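Local coordinates for protein transcriptional activator of comK gene (Bacillus halodurans, PDB 2HQB) that probably acts as a membrane-anchored lipoprotein of the substrate-binding-protein type that activates expression of the competence gene comK, at residues A121-T126 with S266-D271; E142-G147 with V184-G189; E155-Y160 with Q178-D183; E172-L177 with V197-D202. All coordinates share one frame; numbering follows the deposited sequence.

In the fold
All four contacts lie in one lobe of the two-lobed chain, the lobe built on the mixed sheet. Interaction 2 packs helix 139-150 on one side of the sheet. Interaction 3 sets the loop after helix 167-178 on strand 155-160, and interaction 4 packs that helix beside helix 193-203. The centres of interactions 3 and 4 are about 10 Å apart, and Leu177 packs on Phe157 between them. Phe185 links interaction 2 to interaction 4 through an edge-to-face pair with Phe174. Interaction 1 is about 17 Å from interaction 3, centre to centre, yet Asp183 joins them by probable hydrogen bonds to Ser124 OG and Glu125 N. None of these contacts includes a bound ligand.

Interaction 1: A121-T126 with S266-D271; sequences ASMSET and SSVVPD
Selenomethionine Met123 reaches from the end of helix 110-122 onto Val268, Val269 and Pro270. Those three lie in the loop between strand 260-262 and helix 271-286, in the mixed-sheet lobe of a periplasmic-binding-protein fold. The contact is apolar, and Met123 supplies nearly all of the first segment's share. Its CG lies against one methyl of Val269, with Met123 CG to Val269 CG2 at 3.8 Å. Further along, Met123 SE meets the proline ring at Pro270 CD, 3.5 Å away. The terminal CE turns toward Val268 CG1, but the modelled spacing there is too short to be trusted. The side chain is bent at chi2 (-55°) and again at chi3 (-71°), which curls it so that CG faces Val269 and SE faces Pro270. Val269 answers with CG2, the branch that sits beside its own backbone N.

Phe206 of strand 206-211 forms the next layer and touches both Met123 and Val268. Val269 also packs on Arg274 of helix 271-286, for which Pro270 is the N-cap residue. On the other segment, Met123 is the first residue to leave helical geometry. Ser124 N still bonds back to Ala121 O at 2.7 Å. Asp183 then takes up Ser124 OG and the backbone N of Glu125 and Thr126. The loop has its own brace, an ST turn in which Val268 N donates to Ser266 OG at 3.2 Å, with an angle of 148° at the hydrogen.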
loop_
_atom_site.group_PDB
_atom_site.type_symbol
_atom_site.label_atom_id
_atom_site.label_comp_id
_atom_site.label_asym_id
_atom_site.label_seq_id
_atom_site.Cartn_x
_atom_site.Cartn_y
_atom_site.Cartn_z
ATOM N N ALA A 121 -2.421 19.762 3.233
ATOM C CA ALA A 121 -3.037 21.084 3.271
ATOM C C ALA A 121 -2.361 21.996 4.287
ATOM O O ALA A 121 -1.987 23.131 3.972
ATOM C CB ALA A 121 -4.477 20.953 3.599
ATOM N N SER A 122 -2.205 21.510 5.510
ATOM C CA SER A 122 -1.551 22.305 6.532
ATOM C C SER A 122 -0.240 22.884 6.020
ATOM O O SER A 122 0.124 23.994 6.339
ATOM C CB SER A 122 -1.267 21.451 7.771
ATOM O OG SER A 122 0.130 21.305 7.987
HETATM N N MSE A 123 0.473 22.130 5.209
HETATM C CA MSE A 123 1.752 22.596 4.708
HETATM C C MSE A 123 1.670 23.320 3.392
HETATM O O MSE A 123 2.683 23.492 2.708
HETATM C CB MSE A 123 2.705 21.412 4.580
HETATM C CG MSE A 123 3.138 20.881 5.912
HETATM SE SE MSE A 123 3.889 22.359 6.910
HETATM C CE MSE A 123 5.527 22.569 5.888
ATOM N N SER A 124 0.470 23.747 3.028
ATOM C CA SER A 124 0.324 24.427 1.764
ATOM C C SER A 124 0.279 25.919 1.928
ATOM O O SER A 124 -0.301 26.448 2.888
ATOM C CB SER A 124 -0.937 23.963 1.038
ATOM O OG SER A 124 -1.007 24.535 -0.259
ATOM N N GLU A 125 0.919 26.592 0.986
ATOM C CA GLU A 125 0.927 28.037 0.973
ATOM C C GLU A 125 -0.284 28.522 0.185
ATOM O O GLU A 125 -1.026 29.382 0.647
ATOM C CB GLU A 125 2.207 28.536 0.333
ATOM C CG GLU A 125 3.381 28.590 1.295
ATOM C CD GLU A 125 3.266 29.731 2.289
ATOM O OE1 GLU A 125 2.416 29.647 3.207
ATOM O OE2 GLU A 125 4.023 30.718 2.137
ATOM N N THR A 126 -0.491 27.934 -0.992
ATOM C CA THR A 126 -1.597 28.293 -1.865
ATOM C C THR A 126 -2.904 27.617 -1.534
ATOM O O THR A 126 -3.846 27.696 -2.316
ATOM C CB THR A 126 -1.331 27.915 -3.317
ATOM O OG1 THR A 126 0.018 28.228 -3.654
ATOM C CG2 THR A 126 -2.286 28.695 -4.254
ATOM N N SER A 266 8.429 15.435 8.193
ATOM C CA SER A 266 9.577 16.221 7.817
ATOM C C SER A 266 9.864 17.220 8.941
ATOM O O SER A 266 8.961 17.608 9.701
ATOM C CB SER A 266 9.288 16.992 6.551
ATOM O OG SER A 266 10.369 17.838 6.240
ATOM N N SER A 267 11.133 17.615 9.045
ATOM C CA SER A 267 11.602 18.594 10.028
ATOM C C SER A 267 10.740 19.835 9.800
ATOM O O SER A 267 10.360 20.551 10.729
ATOM C CB SER A 267 13.056 18.927 9.719
ATOM O OG SER A 267 13.201 19.262 8.333
ATOM N N VAL A 268 10.449 20.056 8.522
ATOM C CA VAL A 268 9.656 21.165 8.036
ATOM C C VAL A 268 8.289 21.294 8.706
ATOM O O VAL A 268 7.835 22.393 9.016
ATOM C CB VAL A 268 9.457 21.015 6.525
ATOM C CG1 VAL A 268 8.576 22.091 6.010
ATOM C CG2 VAL A 268 10.798 21.046 5.819
ATOM N N VAL A 269 7.621 20.178 8.945
ATOM C CA VAL A 269 6.306 20.263 9.544
ATOM C C VAL A 269 6.322 20.797 10.959
ATOM O O VAL A 269 7.051 20.313 11.815
ATOM C CB VAL A 269 5.589 18.900 9.530
ATOM C CG1 VAL A 269 4.324 18.960 10.374
ATOM C CG2 VAL A 269 5.223 18.539 8.111
ATOM N N PRO A 270 5.526 21.833 11.217
ATOM C CA PRO A 270 5.466 22.404 12.554
ATOM C C PRO A 270 5.059 21.302 13.508
ATOM O O PRO A 270 4.175 20.505 13.208
ATOM C CB PRO A 270 4.399 23.473 12.410
ATOM C CG PRO A 270 4.646 23.964 11.021
ATOM C CD PRO A 270 4.783 22.669 10.263
ATOM N N ASP A 271 5.723 21.270 14.654
ATOM C CA ASP A 271 5.486 20.264 15.689
ATOM C C ASP A 271 4.029 20.191 16.178
ATOM O O ASP A 271 3.654 19.241 16.851
ATOM C CB ASP A 271 6.450 20.525 16.872
ATOM C CG ASP A 271 6.933 19.232 17.561
ATOM O OD1 ASP A 271 6.504 18.972 18.712
ATOM O OD2 ASP A 271 7.745 18.482 16.956
#

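Interaction 2: E142-G147 with V184-G189; sequences EGFVDG and VFYPAG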
loop_
_atom_site.group_PDB
_atom_site.type_symbol
_atom_site.label_atom_id
_atom_site.label_comp_id
_atom_site.label_asym_id
_atom_site.label_seq_id
_atom_site.Cartn_x
_atom_site.Cartn_y
_atom_site.Cartn_z
ATOM N N GLU A 142 -10.119 9.857 -2.057
ATOM C CA GLU A 142 -11.189 10.525 -1.296
ATOM C C GLU A 142 -10.655 11.016 0.034
ATOM O O GLU A 142 -10.658 12.204 0.339
ATOM C CB GLU A 142 -12.386 9.590 -1.021
ATOM C CG GLU A 142 -13.292 9.261 -2.220
ATOM C CD GLU A 142 -12.891 7.966 -2.986
ATOM O OE1 GLU A 142 -11.742 7.870 -3.498
ATOM O OE2 GLU A 142 -13.747 7.045 -3.080
ATOM N N GLY A 143 -10.200 10.077 0.832
ATOM C CA GLY A 143 -9.670 10.429 2.121
ATOM C C GLY A 143 -8.688 11.562 2.042
ATOM O O GLY A 143 -8.561 12.293 3.002
ATOM N N PHE A 144 -8.001 11.721 0.918
ATOM C CA PHE A 144 -7.014 12.793 0.795
ATOM C C PHE A 144 -7.688 14.146 0.717
ATOM O O PHE A 144 -7.338 15.057 1.434
ATOM C CB PHE A 144 -6.151 12.616 -0.450
ATOM C CG PHE A 144 -5.006 13.583 -0.526
ATOM C CD1 PHE A 144 -3.799 13.310 0.133
ATOM C CD2 PHE A 144 -5.119 14.766 -1.277
ATOM C CE1 PHE A 144 -2.691 14.207 0.041
ATOM C CE2 PHE A 144 -4.032 15.673 -1.383
ATOM C CZ PHE A 144 -2.807 15.386 -0.719
ATOM N N VAL A 145 -8.624 14.257 -0.208
ATOM C CA VAL A 145 -9.418 15.463 -0.437
ATOM C C VAL A 145 -10.123 15.866 0.873
ATOM O O VAL A 145 -10.102 17.038 1.282
ATOM C CB VAL A 145 -10.463 15.170 -1.536
ATOM C CG1 VAL A 145 -11.747 15.917 -1.272
ATOM C CG2 VAL A 145 -9.879 15.503 -2.889
ATOM N N ASP A 146 -10.735 14.884 1.529
ATOM C CA ASP A 146 -11.414 15.155 2.774
ATOM C C ASP A 146 -10.448 15.696 3.829
ATOM O O ASP A 146 -10.824 16.543 4.626
ATOM C CB ASP A 146 -12.129 13.901 3.283
ATOM C CG ASP A 146 -13.229 13.434 2.336
ATOM O OD1 ASP A 146 -13.706 14.238 1.508
ATOM O OD2 ASP A 146 -13.627 12.251 2.427
ATOM N N GLY A 147 -9.211 15.219 3.843
ATOM C CA GLY A 147 -8.253 15.731 4.805
ATOM C C GLY A 147 -7.916 17.184 4.473
ATOM O O GLY A 147 -7.869 18.046 5.346
ATOM N N VAL A 184 1.589 21.094 -3.003
ATOM C CA VAL A 184 1.772 19.893 -2.202
ATOM C C VAL A 184 1.146 18.781 -3.035
ATOM O O VAL A 184 -0.035 18.862 -3.396
ATOM C CB VAL A 184 1.067 20.000 -0.847
ATOM C CG1 VAL A 184 1.401 18.798 0.016
ATOM C CG2 VAL A 184 1.485 21.277 -0.164
ATOM N N PHE A 185 1.944 17.763 -3.356
ATOM C CA PHE A 185 1.471 16.643 -4.169
ATOM C C PHE A 185 1.447 15.228 -3.519
ATOM O O PHE A 185 2.272 14.861 -2.660
ATOM C CB PHE A 185 2.260 16.608 -5.469
ATOM C CG PHE A 185 2.194 17.892 -6.256
ATOM C CD1 PHE A 185 2.961 18.994 -5.891
ATOM C CD2 PHE A 185 1.416 17.978 -7.408
ATOM C CE1 PHE A 185 2.965 20.165 -6.670
ATOM C CE2 PHE A 185 1.414 19.143 -8.197
ATOM C CZ PHE A 185 2.193 20.236 -7.824
ATOM N N TYR A 186 0.445 14.458 -3.929
ATOM C CA TYR A 186 0.240 13.096 -3.459
ATOM C C TYR A 186 0.234 12.246 -4.724
ATOM O O TYR A 186 -0.827 12.025 -5.311
ATOM C CB TYR A 186 -1.115 12.985 -2.754
ATOM C CG TYR A 186 -1.345 11.644 -2.105
ATOM C CD1 TYR A 186 -0.286 10.933 -1.515
ATOM C CD2 TYR A 186 -2.615 11.082 -2.050
ATOM C CE1 TYR A 186 -0.497 9.683 -0.876
ATOM C CE2 TYR A 186 -2.825 9.836 -1.410
ATOM C CZ TYR A 186 -1.756 9.157 -0.829
ATOM O OH TYR A 186 -1.973 7.972 -0.174
ATOM N N PRO A 187 1.416 11.791 -5.183
ATOM C CA PRO A 187 1.444 10.972 -6.413
ATOM C C PRO A 187 1.228 9.505 -6.042
ATOM O O PRO A 187 2.169 8.734 -5.852
ATOM C CB PRO A 187 2.811 11.303 -7.014
ATOM C CG PRO A 187 3.678 11.588 -5.780
ATOM C CD PRO A 187 2.772 12.143 -4.703
ATOM N N ALA A 188 -0.051 9.156 -5.937
ATOM C CA ALA A 188 -0.488 7.853 -5.497
ATOM C C ALA A 188 -0.496 6.730 -6.512
ATOM O O ALA A 188 -1.559 6.166 -6.846
ATOM C CB ALA A 188 -1.859 7.990 -4.848
ATOM N N GLY A 189 0.707 6.391 -6.972
ATOM C CA GLY A 189 0.897 5.314 -7.936
ATOM C C GLY A 189 2.280 4.776 -7.695
ATOM O O GLY A 189 3.234 5.499 -7.909
#
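Phe144 and Tyr186 mark the closest approach of the two backbones, with Phe144 CA 8.4 Å from Tyr186 CA. Segment 142-147 is regular helix, and Asp146 N bonds to Glu142 O at 2.9 Å. Segment 184-189 begins as a strand. It then bends through two inverse gamma turns, centred on Pro187 and Ala188, whose closing bonds are weak.

Side chains alone bridge the gap. The rings of Phe144 and Tyr186 are nearly parallel, at 10°, but displaced along their planes, with little overlap. Their centroids are 4.8 Å apart. Over one face of the Phe144 ring sits Tyr186 CB, offset toward the rim, in a CH-pi contact 3.8 Å from the Phe144 ring centroid. In both residues CG is anti to the backbone N (chi1 -172° for Phe144, -174° for Tyr186), which extends both rings into the space between helix and strand. The two side chains run antiparallel, one alongside the other. The far end of the tyrosine is polar and is satisfied there, because Tyr186 OH hydrogen-bonds Thr226 OG1.

Phe144 also rests on Val129 and Val131 of strand 128-133 and on Ala120 of helix 110-122. Helix 139-150 is the beta-alpha-beta crossover between parallel strands 128-133 and 155-160. Here it reaches past strand 128-133 to the adjoining strand 184-186, as helices cover the sheet in periplasmic-binding-protein lobes.

Interaction 3: E155-Y160 with Q178-D183; sequences EAFVRY and QKEQVD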
loop_
_atom_site.group_PDB
_atom_site.type_symbol
_atom_site.label_atom_id
_atom_site.label_comp_id
_atom_site.label_asym_id
_atom_site.label_seq_id
_atom_site.Cartn_x
_atom_site.Cartn_y
_atom_site.Cartn_z
ATOM N N GLU A 155 -8.566 23.916 -1.778
ATOM C CA GLU A 155 -9.114 23.338 -2.994
ATOM C C GLU A 155 -8.188 22.205 -3.468
ATOM O O GLU A 155 -7.016 22.449 -3.793
ATOM C CB GLU A 155 -9.225 24.397 -4.095
ATOM C CG GLU A 155 -9.287 23.798 -5.471
ATOM C CD GLU A 155 -9.893 24.717 -6.513
ATOM O OE1 GLU A 155 -9.357 25.838 -6.737
ATOM O OE2 GLU A 155 -10.915 24.293 -7.118
ATOM N N ALA A 156 -8.729 20.982 -3.518
ATOM C CA ALA A 156 -7.982 19.790 -3.931
ATOM C C ALA A 156 -8.068 19.461 -5.424
ATOM O O ALA A 156 -9.129 19.484 -6.013
ATOM C CB ALA A 156 -8.443 18.591 -3.110
ATOM N N PHE A 157 -6.932 19.161 -6.034
ATOM C CA PHE A 157 -6.920 18.810 -7.441
ATOM C C PHE A 157 -6.573 17.344 -7.622
ATOM O O PHE A 157 -5.526 16.887 -7.178
ATOM C CB PHE A 157 -5.900 19.634 -8.202
ATOM C CG PHE A 157 -6.254 21.056 -8.312
ATOM C CD1 PHE A 157 -6.363 21.843 -7.174
ATOM C CD2 PHE A 157 -6.433 21.636 -9.553
ATOM C CE1 PHE A 157 -6.639 23.202 -7.274
ATOM C CE2 PHE A 157 -6.712 22.995 -9.662
ATOM C CZ PHE A 157 -6.812 23.781 -8.527
ATOM N N VAL A 158 -7.456 16.621 -8.296
ATOM C CA VAL A 158 -7.255 15.210 -8.558
ATOM C C VAL A 158 -7.137 14.981 -10.043
ATOM O O VAL A 158 -8.022 15.348 -10.792
ATOM C CB VAL A 158 -8.427 14.377 -8.053
ATOM C CG1 VAL A 158 -8.179 12.923 -8.339
ATOM C CG2 VAL A 158 -8.611 14.593 -6.573
ATOM N N ARG A 159 -6.014 14.400 -10.451
ATOM C CA ARG A 159 -5.749 14.047 -11.847
ATOM C C ARG A 159 -5.511 12.541 -11.854
ATOM O O ARG A 159 -4.869 12.001 -10.960
ATOM C CB ARG A 159 -4.508 14.762 -12.397
ATOM C CG ARG A 159 -4.672 16.263 -12.598
ATOM C CD ARG A 159 -5.926 16.585 -13.390
ATOM N NE ARG A 159 -6.942 17.215 -12.553
ATOM C CZ ARG A 159 -7.289 18.496 -12.645
ATOM N NH1 ARG A 159 -6.706 19.292 -13.539
ATOM N NH2 ARG A 159 -8.224 18.984 -11.846
ATOM N N TYR A 160 -6.033 11.868 -12.865
ATOM C CA TYR A 160 -5.884 10.428 -12.978
ATOM C C TYR A 160 -4.915 10.034 -14.087
ATOM O O TYR A 160 -5.019 10.516 -15.203
ATOM C CB TYR A 160 -7.267 9.775 -13.230
ATOM C CG TYR A 160 -8.168 9.836 -12.001
ATOM C CD1 TYR A 160 -9.320 10.646 -11.963
ATOM C CD2 TYR A 160 -7.798 9.175 -10.834
ATOM C CE1 TYR A 160 -10.052 10.802 -10.801
ATOM C CE2 TYR A 160 -8.515 9.322 -9.677
ATOM C CZ TYR A 160 -9.637 10.141 -9.653
ATOM O OH TYR A 160 -10.264 10.307 -8.431
ATOM N N GLN A 178 0.962 22.130 -11.879
ATOM C CA GLN A 178 2.005 23.071 -11.494
ATOM C C GLN A 178 1.450 24.441 -11.891
ATOM O O GLN A 178 1.361 25.353 -11.070
ATOM C CB GLN A 178 3.318 22.776 -12.237
ATOM C CG GLN A 178 4.516 23.565 -11.712
ATOM C CD GLN A 178 5.044 23.032 -10.393
ATOM O OE1 GLN A 178 4.274 22.613 -9.522
ATOM N NE2 GLN A 178 6.363 23.058 -10.232
ATOM N N LYS A 179 1.038 24.553 -13.150
ATOM C CA LYS A 179 0.470 25.780 -13.682
ATOM C C LYS A 179 -0.905 26.090 -13.076
ATOM O O LYS A 179 -1.747 26.701 -13.716
ATOM C CB LYS A 179 0.340 25.670 -15.207
ATOM C CG LYS A 179 1.633 25.320 -15.909
ATOM C CD LYS A 179 1.456 25.215 -17.420
ATOM C CE LYS A 179 2.776 24.772 -18.071
ATOM N NZ LYS A 179 2.695 24.675 -19.554
ATOM N N GLU A 180 -1.144 25.681 -11.845
ATOM C CA GLU A 180 -2.434 25.946 -11.234
ATOM C C GLU A 180 -2.167 26.290 -9.785
ATOM O O GLU A 180 -3.062 26.268 -8.934
ATOM C CB GLU A 180 -3.329 24.713 -11.332
ATOM C CG GLU A 180 -4.770 24.966 -10.931
ATOM C CD GLU A 180 -5.736 24.920 -12.115
ATOM O OE1 GLU A 180 -6.962 25.107 -11.897
ATOM O OE2 GLU A 180 -5.265 24.699 -13.259
ATOM N N GLN A 181 -0.900 26.606 -9.534
ATOM C CA GLN A 181 -0.400 26.988 -8.221
ATOM C C GLN A 181 -0.614 25.920 -7.159
ATOM O O GLN A 181 -0.952 26.236 -6.027
ATOM C CB GLN A 181 -1.032 28.310 -7.764
ATOM C CG GLN A 181 -1.070 29.407 -8.837
ATOM C CD GLN A 181 0.310 29.817 -9.361
ATOM O OE1 GLN A 181 1.023 29.022 -9.987
ATOM N NE2 GLN A 181 0.687 31.074 -9.111
ATOM N N VAL A 182 -0.425 24.657 -7.526
ATOM C CA VAL A 182 -0.562 23.570 -6.562
ATOM C C VAL A 182 0.858 23.404 -6.009
ATOM O O VAL A 182 1.834 23.405 -6.759
ATOM C CB VAL A 182 -1.047 22.249 -7.237
ATOM C CG1 VAL A 182 -1.515 21.264 -6.186
ATOM C CG2 VAL A 182 -2.175 22.528 -8.209
ATOM N N ASP A 183 0.983 23.253 -4.701
ATOM C CA ASP A 183 2.304 23.156 -4.108
ATOM C C ASP A 183 2.579 21.950 -3.193
ATOM O O ASP A 183 3.669 21.819 -2.639
ATOM C CB ASP A 183 2.592 24.463 -3.363
ATOM C CG ASP A 183 1.548 24.777 -2.292
ATOM O OD1 ASP A 183 1.734 25.780 -1.561
ATOM O OD2 ASP A 183 0.547 24.025 -2.184
#
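Phe157 lays one face of its ring under Val182, whose CG2 stands 4.3 Å above the Phe157 ring plane, over its centre. Glu180 meets the same ring at the CE2 and CZ corner. Its CG approaches obliquely, and its OE1 lies at the ring edge, in plane. The exact spacing at this corner is doubtful. The carboxylate plane is turned 71° from the ring. The Phe157 ring swings to this side because CG is anti to the carbonyl carbon (chi1 -69°). With an alanine here, Val182 CG2 would probably lose the surface it rests on, and a gap would open between the edge strand and the loop.

Arg159 folds back on its own strand, and Arg159 NE donates to Val158 O at 2.8 Å from above the carbonyl plane. Its charge is near that of Glu180 but not in contact, with Arg159 NH1 5.6 Å from Glu180 OE2. Leu177 of helix 167-178 also packs on both Phe157 and Val182.

The loop owes its shape to the end of that helix. Gln181, with positive phi, is the C-prime residue, and Gln181 N bonds to Gln178 O at 3.0 Å while Val182 N turns to Leu177 O. This is a Schellman motif, closing helix 167-178 ahead of strand 184-186.

Interaction 4: E172-L177 with V197-D202; sequences ELFQEL and VEAIKD
Phe174 is the residue of 172-177 that touches Ala199 and Ile200 across the gap between two helices. Before it, Glu172 O accepts from Glu176 N at 2.7 Å, a regular helical bond. Leu173 follows and faces the sheet, packing on Ile132 and Arg159.

Phe174 comes next. Its CG is anti to the backbone N (chi1 171°), which extends the ring across to helix 193-203. The CD2 and CE2 flank of the ring meets Ala199, with Phe174 CE2 4.0 Å from Ala199 CB. The CE1 and CZ flank meets Ile200, whose CG1 comes in obliquely, 3.6 Å from Phe174 CE1. Phe174 CZ also comes within 3.8 Å of Ile200 CA, so the ring abuts the helix backbone as well. Replacing Phe174 by a serine would probably open a gap between the helices where Ala199 CB and Ile200 CG1 now rest on the ring, and take away the edge-to-face mate of Phe185.

Leu177 ends the walk. It faces the sheet, against Ile132 and Phe185, and Leu177 N bonds to Leu173 O at 3.0 Å.

The two helices lie side by side against the mixed sheet. They are joined in the chain through strand 184-186, whose Phe185 meets Phe174 edge-to-face and also touches Leu177 and Ile200, so Phe185 lies under both helices.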
loop_
_atom_site.group_PDB
_atom_site.type_symbol
_atom_site.label_atom_id
_atom_site.label_comp_id
_atom_site.label_asym_id
_atom_site.label_seq_id
_atom_site.Cartn_x
_atom_site.Cartn_y
_atom_site.Cartn_z
ATOM N N GLU A 172 3.345 14.824 -16.729
ATOM C CA GLU A 172 2.581 15.894 -17.380
ATOM C C GLU A 172 1.519 16.416 -16.402
ATOM O O GLU A 172 1.361 17.626 -16.239
ATOM C CB GLU A 172 1.885 15.404 -18.636
ATOM C CG GLU A 172 2.822 14.931 -19.706
ATOM C CD GLU A 172 2.078 14.212 -20.808
ATOM O OE1 GLU A 172 1.154 14.839 -21.382
ATOM O OE2 GLU A 172 2.404 13.027 -21.090
ATOM N N LEU A 173 0.792 15.508 -15.756
ATOM C CA LEU A 173 -0.207 15.911 -14.786
ATOM C C LEU A 173 0.461 16.745 -13.685
ATOM O O LEU A 173 -0.133 17.702 -13.188
ATOM C CB LEU A 173 -0.896 14.688 -14.177
ATOM C CG LEU A 173 -1.639 13.772 -15.152
ATOM C CD1 LEU A 173 -2.220 12.574 -14.392
ATOM C CD2 LEU A 173 -2.734 14.546 -15.867
ATOM N N PHE A 174 1.687 16.396 -13.295
ATOM C CA PHE A 174 2.389 17.193 -12.283
ATOM C C PHE A 174 2.537 18.620 -12.801
ATOM O O PHE A 174 2.165 19.590 -12.129
ATOM C CB PHE A 174 3.793 16.657 -12.009
ATOM C CG PHE A 174 4.619 17.565 -11.128
ATOM C CD1 PHE A 174 4.124 17.998 -9.887
ATOM C CD2 PHE A 174 5.887 17.982 -11.531
ATOM C CE1 PHE A 174 4.881 18.829 -9.061
ATOM C CE2 PHE A 174 6.667 18.818 -10.721
ATOM C CZ PHE A 174 6.168 19.245 -9.478
ATOM N N GLN A 175 3.105 18.721 -14.004
ATOM C CA GLN A 175 3.321 19.995 -14.679
ATOM C C GLN A 175 2.012 20.796 -14.758
ATOM O O GLN A 175 1.937 21.944 -14.286
ATOM C CB GLN A 175 3.915 19.735 -16.069
ATOM C CG GLN A 175 5.442 19.628 -16.054
ATOM C CD GLN A 175 5.957 18.570 -17.031
ATOM O OE1 GLN A 175 5.312 18.300 -18.060
ATOM N NE2 GLN A 175 7.129 17.968 -16.724
ATOM N N GLU A 176 0.994 20.184 -15.363
ATOM C CA GLU A 176 -0.338 20.773 -15.454
ATOM C C GLU A 176 -0.778 21.451 -14.137
ATOM O O GLU A 176 -1.100 22.643 -14.117
ATOM C CB GLU A 176 -1.360 19.689 -15.745
ATOM C CG GLU A 176 -1.652 19.417 -17.179
ATOM C CD GLU A 176 -2.939 18.641 -17.298
ATOM O OE1 GLU A 176 -3.928 19.073 -16.654
ATOM O OE2 GLU A 176 -2.960 17.612 -18.013
ATOM N N LEU A 177 -0.835 20.667 -13.059
ATOM C CA LEU A 177 -1.242 21.177 -11.761
ATOM C C LEU A 177 -0.217 22.177 -11.267
ATOM O O LEU A 177 -0.469 22.960 -10.323
ATOM C CB LEU A 177 -1.344 20.044 -10.751
ATOM C CG LEU A 177 -2.400 18.989 -10.982
ATOM C CD1 LEU A 177 -2.180 17.885 -9.973
ATOM C CD2 LEU A 177 -3.775 19.607 -10.850
ATOM N N VAL A 197 8.078 12.298 -7.487
ATOM C CA VAL A 197 8.575 12.899 -6.245
ATOM C C VAL A 197 9.813 13.714 -6.581
ATOM O O VAL A 197 9.970 14.845 -6.132
ATOM C CB VAL A 197 8.929 11.836 -5.162
ATOM C CG1 VAL A 197 9.831 12.425 -4.148
ATOM C CG2 VAL A 197 7.707 11.426 -4.434
ATOM N N GLU A 198 10.688 13.123 -7.376
ATOM C CA GLU A 198 11.908 13.778 -7.833
ATOM C C GLU A 198 11.634 15.154 -8.454
ATOM O O GLU A 198 12.145 16.176 -7.979
ATOM C CB GLU A 198 12.560 12.927 -8.897
ATOM C CG GLU A 198 13.999 12.751 -8.669
ATOM C CD GLU A 198 14.263 11.568 -7.807
ATOM O OE1 GLU A 198 14.299 10.454 -8.362
ATOM O OE2 GLU A 198 14.422 11.746 -6.584
ATOM N N ALA A 199 10.857 15.144 -9.545
ATOM C CA ALA A 199 10.469 16.344 -10.285
ATOM C C ALA A 199 9.961 17.399 -9.291
ATOM O O ALA A 199 10.117 18.608 -9.492
ATOM C CB ALA A 199 9.366 15.990 -11.340
ATOM N N ILE A 200 9.352 16.932 -8.211
ATOM C CA ILE A 200 8.851 17.825 -7.177
ATOM C C ILE A 200 10.033 18.381 -6.406
ATOM O O ILE A 200 10.229 19.586 -6.363
ATOM C CB ILE A 200 7.930 17.079 -6.219
ATOM C CG1 ILE A 200 6.703 16.583 -6.996
ATOM C CG2 ILE A 200 7.551 17.972 -5.072
ATOM C CD1 ILE A 200 5.836 15.616 -6.254
ATOM N N LYS A 201 10.835 17.502 -5.807
ATOM C CA LYS A 201 11.995 17.945 -5.040
ATOM C C LYS A 201 12.720 19.011 -5.873
ATOM O O LYS A 201 13.183 20.037 -5.357
ATOM C CB LYS A 201 12.926 16.763 -4.758
ATOM C CG LYS A 201 14.078 17.088 -3.795
ATOM C CD LYS A 201 15.172 16.031 -3.843
ATOM C CE LYS A 201 15.617 15.622 -2.438
ATOM N NZ LYS A 201 16.607 14.486 -2.482
ATOM N N ASP A 202 12.802 18.747 -7.172
ATOM C CA ASP A 202 13.431 19.653 -8.120
ATOM C C ASP A 202 12.686 20.995 -8.078
ATOM O O ASP A 202 13.265 22.004 -7.718
ATOM C CB ASP A 202 13.377 19.012 -9.512
ATOM C CG ASP A 202 13.531 20.015 -10.647
ATOM O OD1 ASP A 202 12.764 21.014 -10.697
ATOM O OD2 ASP A 202 14.409 19.783 -11.513
#